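Local coordinates for thiamine pyrophosphokinase (Candida albicans, PDB 2G9Z), which catalyses the transfer of a pyrophosphate group from ATP to thiamine, producing the cofactor thiamine pyrophosphate, at the interface of chains A and B. Coordinates in Å, arbitrary orientation; residue numbers count along the deposited sequence, not the author numbering. Chains: chain A/B, thiamine pyrophosphokinase.

Contacts 1 and 2 are neighbouring parts of one two-fold interface, their C-alpha centres about 8 Å apart, and they share A:Phe217, A:Asp218 and B:Asn334. Both rest on the start of helix 217-233 of chain A, which meets strand 331-336 of chain B. Contact 1 runs along the first turn of the helix, packs on strand 277-281 and is largely apolar; contact 2 takes in the loop just before the helix and is polar and partly water-mediated. As A:Arg216 and B:Ser313 belong to residues lining pockets for the thiamine pyrophosphate analogue, the dimer plausibly brings catalytic-domain and vitamin-binding-domain elements of different chains together.

Contact 1: the interface of chains A and B. Residues chain A 217-218, 221; chain B 279, 281, 311, 313, 334.
B:Leu281 presses its branched end against A:Phe217 and A:Val221, one helical turn apart on helix 217-233. The CD1 methyl of B:Leu281 touches both, meeting the CD2–CE2 side of the A:Phe217 ring and, at 3.7 Å, CG2 of A:Val221. The CD2 methyl of B:Leu281 turns instead toward CB and CG1 of A:Val221, and also reaches CA of A:Asp218 at 3.9 Å. Both branches of the leucine are therefore used. A:Val221 CG2 also sits over one face of the phenylalanine ring, offset toward its rim, so ring, valine and leucine form a compact apolar cluster.

The polar part is made by A:Asp218 and B:Asn334, whose side chains run nearly perpendicular to each other. The amide nitrogen ND2 of B:Asn334 donates to carboxylate oxygen OD1 of A:Asp218 at 3.1 Å, approaching from above the carboxylate plane, 40° out of it. CG of A:Asp218 lies between its backbone N and carbonyl carbon (chi1 62°), which turns OD1 toward B:Asn334 ND2 and places A:Asp218 OD2 3.5 Å from CB of B:Ser313. A:Asp218 CB packs against B:Asn334 CG and, at 3.9 Å, against the CA of B:Gly279.

Together the apolar cluster and the amide–carboxylate bond seat the beginning of the helix on the strands of the other chain, and probably keep A:Asp218 in register beside B:Ser313, a residue of the thiamine-analogue pocket.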
loop_
_atom_site.group_PDB
_atom_site.type_symbol
_atom_site.label_atom_id
_atom_site.label_comp_id
_atom_site.label_asym_id
_atom_site.label_seq_id
_atom_site.Cartn_x
_atom_site.Cartn_y
_atom_site.Cartn_z
ATOM N N PHE A 217 -5.710 -1.027 3.809
ATOM C CA PHE A 217 -4.968 0.049 3.164
ATOM C C PHE A 217 -4.666 1.301 3.989
ATOM O O PHE A 217 -3.576 1.868 3.866
ATOM C CB PHE A 217 -5.661 0.454 1.864
ATOM C CG PHE A 217 -4.765 1.179 0.918
ATOM C CD1 PHE A 217 -3.596 0.576 0.459
ATOM C CD2 PHE A 217 -5.066 2.466 0.497
ATOM C CE1 PHE A 217 -2.738 1.253 -0.411
ATOM C CE2 PHE A 217 -4.213 3.149 -0.372
ATOM C CZ PHE A 217 -3.050 2.538 -0.825
ATOM N N ASP A 218 -5.603 1.743 4.823
ATOM C CA ASP A 218 -5.338 2.938 5.620
ATOM C C ASP A 218 -4.204 2.681 6.614
ATOM O O ASP A 218 -3.479 3.603 6.991
ATOM C CB ASP A 218 -6.604 3.420 6.346
ATOM C CG ASP A 218 -7.147 2.400 7.337
ATOM O OD1 ASP A 218 -7.446 1.263 6.929
ATOM O OD2 ASP A 218 -7.284 2.744 8.527
ATOM N N VAL A 221 -0.968 2.967 4.604
ATOM C CA VAL A 221 -0.637 4.362 4.397
ATOM C C VAL A 221 -0.158 5.029 5.681
ATOM O O VAL A 221 0.820 5.778 5.664
ATOM C CB VAL A 221 -1.840 5.129 3.796
ATOM C CG1 VAL A 221 -1.541 6.625 3.740
ATOM C CG2 VAL A 221 -2.117 4.601 2.392
ATOM N N GLY B 279 -10.677 5.081 5.803
ATOM C CA GLY B 279 -9.558 5.996 5.875
ATOM C C GLY B 279 -9.563 6.952 4.700
ATOM O O GLY B 279 -10.133 6.651 3.650
ATOM N N LEU B 281 -6.835 8.935 2.514
ATOM C CA LEU B 281 -5.397 8.948 2.269
ATOM C C LEU B 281 -4.921 9.933 1.207
ATOM O O LEU B 281 -5.163 9.750 0.017
ATOM C CB LEU B 281 -4.979 7.513 1.924
ATOM C CG LEU B 281 -5.831 6.532 2.754
ATOM C CD1 LEU B 281 -5.733 5.129 2.206
ATOM C CD2 LEU B 281 -5.400 6.580 4.218
ATOM N N VAL B 311 -3.046 12.107 9.061
ATOM C CA VAL B 311 -3.781 11.281 8.114
ATOM C C VAL B 311 -4.868 10.552 8.886
ATOM O O VAL B 311 -4.604 9.938 9.916
ATOM C CB VAL B 311 -2.867 10.229 7.442
ATOM C CG1 VAL B 311 -3.714 9.242 6.635
ATOM C CG2 VAL B 311 -1.866 10.921 6.525
ATOM N N SER B 313 -6.838 7.647 9.668
ATOM C CA SER B 313 -6.870 6.205 9.471
ATOM C C SER B 313 -7.610 5.631 10.673
ATOM O O SER B 313 -7.676 6.262 11.724
ATOM C CB SER B 313 -5.461 5.614 9.349
ATOM O OG SER B 313 -4.659 5.930 10.462
ATOM N N ASN B 334 -10.536 4.470 1.529
ATOM C CA ASN B 334 -10.672 3.026 1.580
ATOM C C ASN B 334 -11.739 2.747 2.626
ATOM O O ASN B 334 -11.857 3.472 3.612
ATOM C CB ASN B 334 -9.356 2.337 1.981
ATOM C CG ASN B 334 -9.010 2.524 3.457
ATOM O OD1 ASN B 334 -8.756 3.638 3.918
ATOM N ND2 ASN B 334 -8.989 1.424 4.199
#

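Contact 2: the interface of chains A and B. Residues chain A 215-218; chain B 245-246, 334, 336.
A:Gly215 and A:Arg216 lead into helix 217-233, A:Arg216 still extended (phi/psi -57/129°) and A:Phe217 already helical, with the backbone N of A:Phe217 turned to B:Asp246. This N of A:Phe217 donates to carboxylate oxygen OD2 of B:Asp246 at 3.0 Å. OD2 receives the N-H through its syn lone pair, and the carboxylate caps the helix start from the other chain. The other oxygen of B:Asp246, OD1, is 2.7 Å from water 2, which continues to the carbonyl O of A:Gly215 and so joins this aspartate to the loop before the helix. Nearby, ND2 of B:Asn245 packs against the A:Gly215 carbonyl group, 3.5 Å from its C atom.

A:Arg216 bends at chi3 (66°), and its guanidinium grips A:Asp218 side-on. A:Arg216 NE forms a salt bridge to A:Asp218 OD1 at 2.6 Å, nearly in the guanidinium plane and using the syn lone pair of OD1, while A:Arg216 NH2 bonds A:Asp218 OD2 at 2.8 Å. Since OD1 also accepts from B:Asn334, the intrachain pair probably sets the orientation of the carboxylate that B:Asn334 binds.

On its other flank the arginine crosses B:Glu336 at about a right angle. Their contact is through the aliphatic part, CD of A:Arg216 lying 3.5 Å from OE2 of B:Glu336. Water 1 bridges the polar ends, 3.0 Å from NH1 of A:Arg216 and 2.6 Å from OE2 of B:Glu336.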
loop_
_atom_site.group_PDB
_atom_site.type_symbol
_atom_site.label_atom_id
_atom_site.label_comp_id
_atom_site.label_asym_id
_atom_site.label_seq_id
_atom_site.Cartn_x
_atom_site.Cartn_y
_atom_site.Cartn_z
ATOM N N GLY A 215 -2.146 -5.147 4.510
ATOM C CA GLY A 215 -3.452 -5.422 5.085
ATOM C C GLY A 215 -4.412 -4.305 4.729
ATOM O O GLY A 215 -4.452 -3.859 3.583
ATOM N N ARG A 216 -5.185 -3.845 5.706
ATOM C CA ARG A 216 -6.124 -2.758 5.470
ATOM C C ARG A 216 -5.287 -1.588 4.935
ATOM O O ARG A 216 -4.273 -1.210 5.528
ATOM C CB ARG A 216 -6.818 -2.386 6.777
ATOM C CG ARG A 216 -8.241 -1.891 6.616
ATOM C CD ARG A 216 -8.840 -1.626 7.984
ATOM N NE ARG A 216 -8.165 -0.512 8.642
ATOM C CZ ARG A 216 -8.065 -0.373 9.958
ATOM N NH1 ARG A 216 -8.591 -1.284 10.770
ATOM N NH2 ARG A 216 -7.458 0.688 10.462
ATOM N N PHE A 217 -5.710 -1.027 3.809
ATOM C CA PHE A 217 -4.968 0.049 3.164
ATOM C C PHE A 217 -4.666 1.301 3.989
ATOM O O PHE A 217 -3.576 1.868 3.866
ATOM C CB PHE A 217 -5.661 0.454 1.864
ATOM C CG PHE A 217 -4.765 1.179 0.918
ATOM C CD1 PHE A 217 -3.596 0.576 0.459
ATOM C CD2 PHE A 217 -5.066 2.466 0.497
ATOM C CE1 PHE A 217 -2.738 1.253 -0.411
ATOM C CE2 PHE A 217 -4.213 3.149 -0.372
ATOM C CZ PHE A 217 -3.050 2.538 -0.825
ATOM N N ASP A 218 -5.603 1.743 4.823
ATOM C CA ASP A 218 -5.338 2.938 5.620
ATOM C C ASP A 218 -4.204 2.681 6.614
ATOM O O ASP A 218 -3.479 3.603 6.991
ATOM C CB ASP A 218 -6.604 3.420 6.346
ATOM C CG ASP A 218 -7.147 2.400 7.337
ATOM O OD1 ASP A 218 -7.446 1.263 6.929
ATOM O OD2 ASP A 218 -7.284 2.744 8.527
ATOM N N ASN B 245 -9.270 -7.006 1.969
ATOM C CA ASN B 245 -9.694 -6.281 3.158
ATOM C C ASN B 245 -10.624 -5.093 2.956
ATOM O O ASN B 245 -11.357 -4.725 3.872
ATOM C CB ASN B 245 -8.448 -5.819 3.907
ATOM C CG ASN B 245 -7.483 -6.953 4.159
ATOM O OD1 ASN B 245 -7.751 -7.836 4.971
ATOM N ND2 ASN B 245 -6.361 -6.952 3.445
ATOM N N ASP B 246 -10.611 -4.492 1.771
ATOM C CA ASP B 246 -11.447 -3.321 1.550
ATOM C C ASP B 246 -11.695 -2.944 0.094
ATOM O O ASP B 246 -11.324 -3.665 -0.829
ATOM C CB ASP B 246 -10.802 -2.126 2.261
ATOM C CG ASP B 246 -9.315 -2.010 1.967
ATOM O OD1 ASP B 246 -8.909 -2.344 0.833
ATOM O OD2 ASP B 246 -8.552 -1.580 2.861
ATOM N N ASN B 334 -10.536 4.470 1.529
ATOM C CA ASN B 334 -10.672 3.026 1.580
ATOM C C ASN B 334 -11.739 2.747 2.626
ATOM O O ASN B 334 -11.857 3.472 3.612
ATOM C CB ASN B 334 -9.356 2.337 1.981
ATOM C CG ASN B 334 -9.010 2.524 3.457
ATOM O OD1 ASN B 334 -8.756 3.638 3.918
ATOM N ND2 ASN B 334 -8.989 1.424 4.199
ATOM N N GLU B 336 -13.297 -0.617 4.741
ATOM C CA GLU B 336 -13.125 -2.034 5.007
ATOM C C GLU B 336 -14.390 -2.811 4.661
ATOM O O GLU B 336 -15.504 -2.332 4.865
ATOM C CB GLU B 336 -12.757 -2.258 6.480
ATOM C CG GLU B 336 -12.505 -3.719 6.838
ATOM C CD GLU B 336 -11.840 -3.883 8.195
ATOM O OE1 GLU B 336 -12.401 -3.392 9.197
ATOM O OE2 GLU B 336 -10.755 -4.504 8.255
HETATM O O HOH W 1 -9.209 -4.197 10.303
HETATM O O HOH W 2 -6.310 -3.208 0.990
#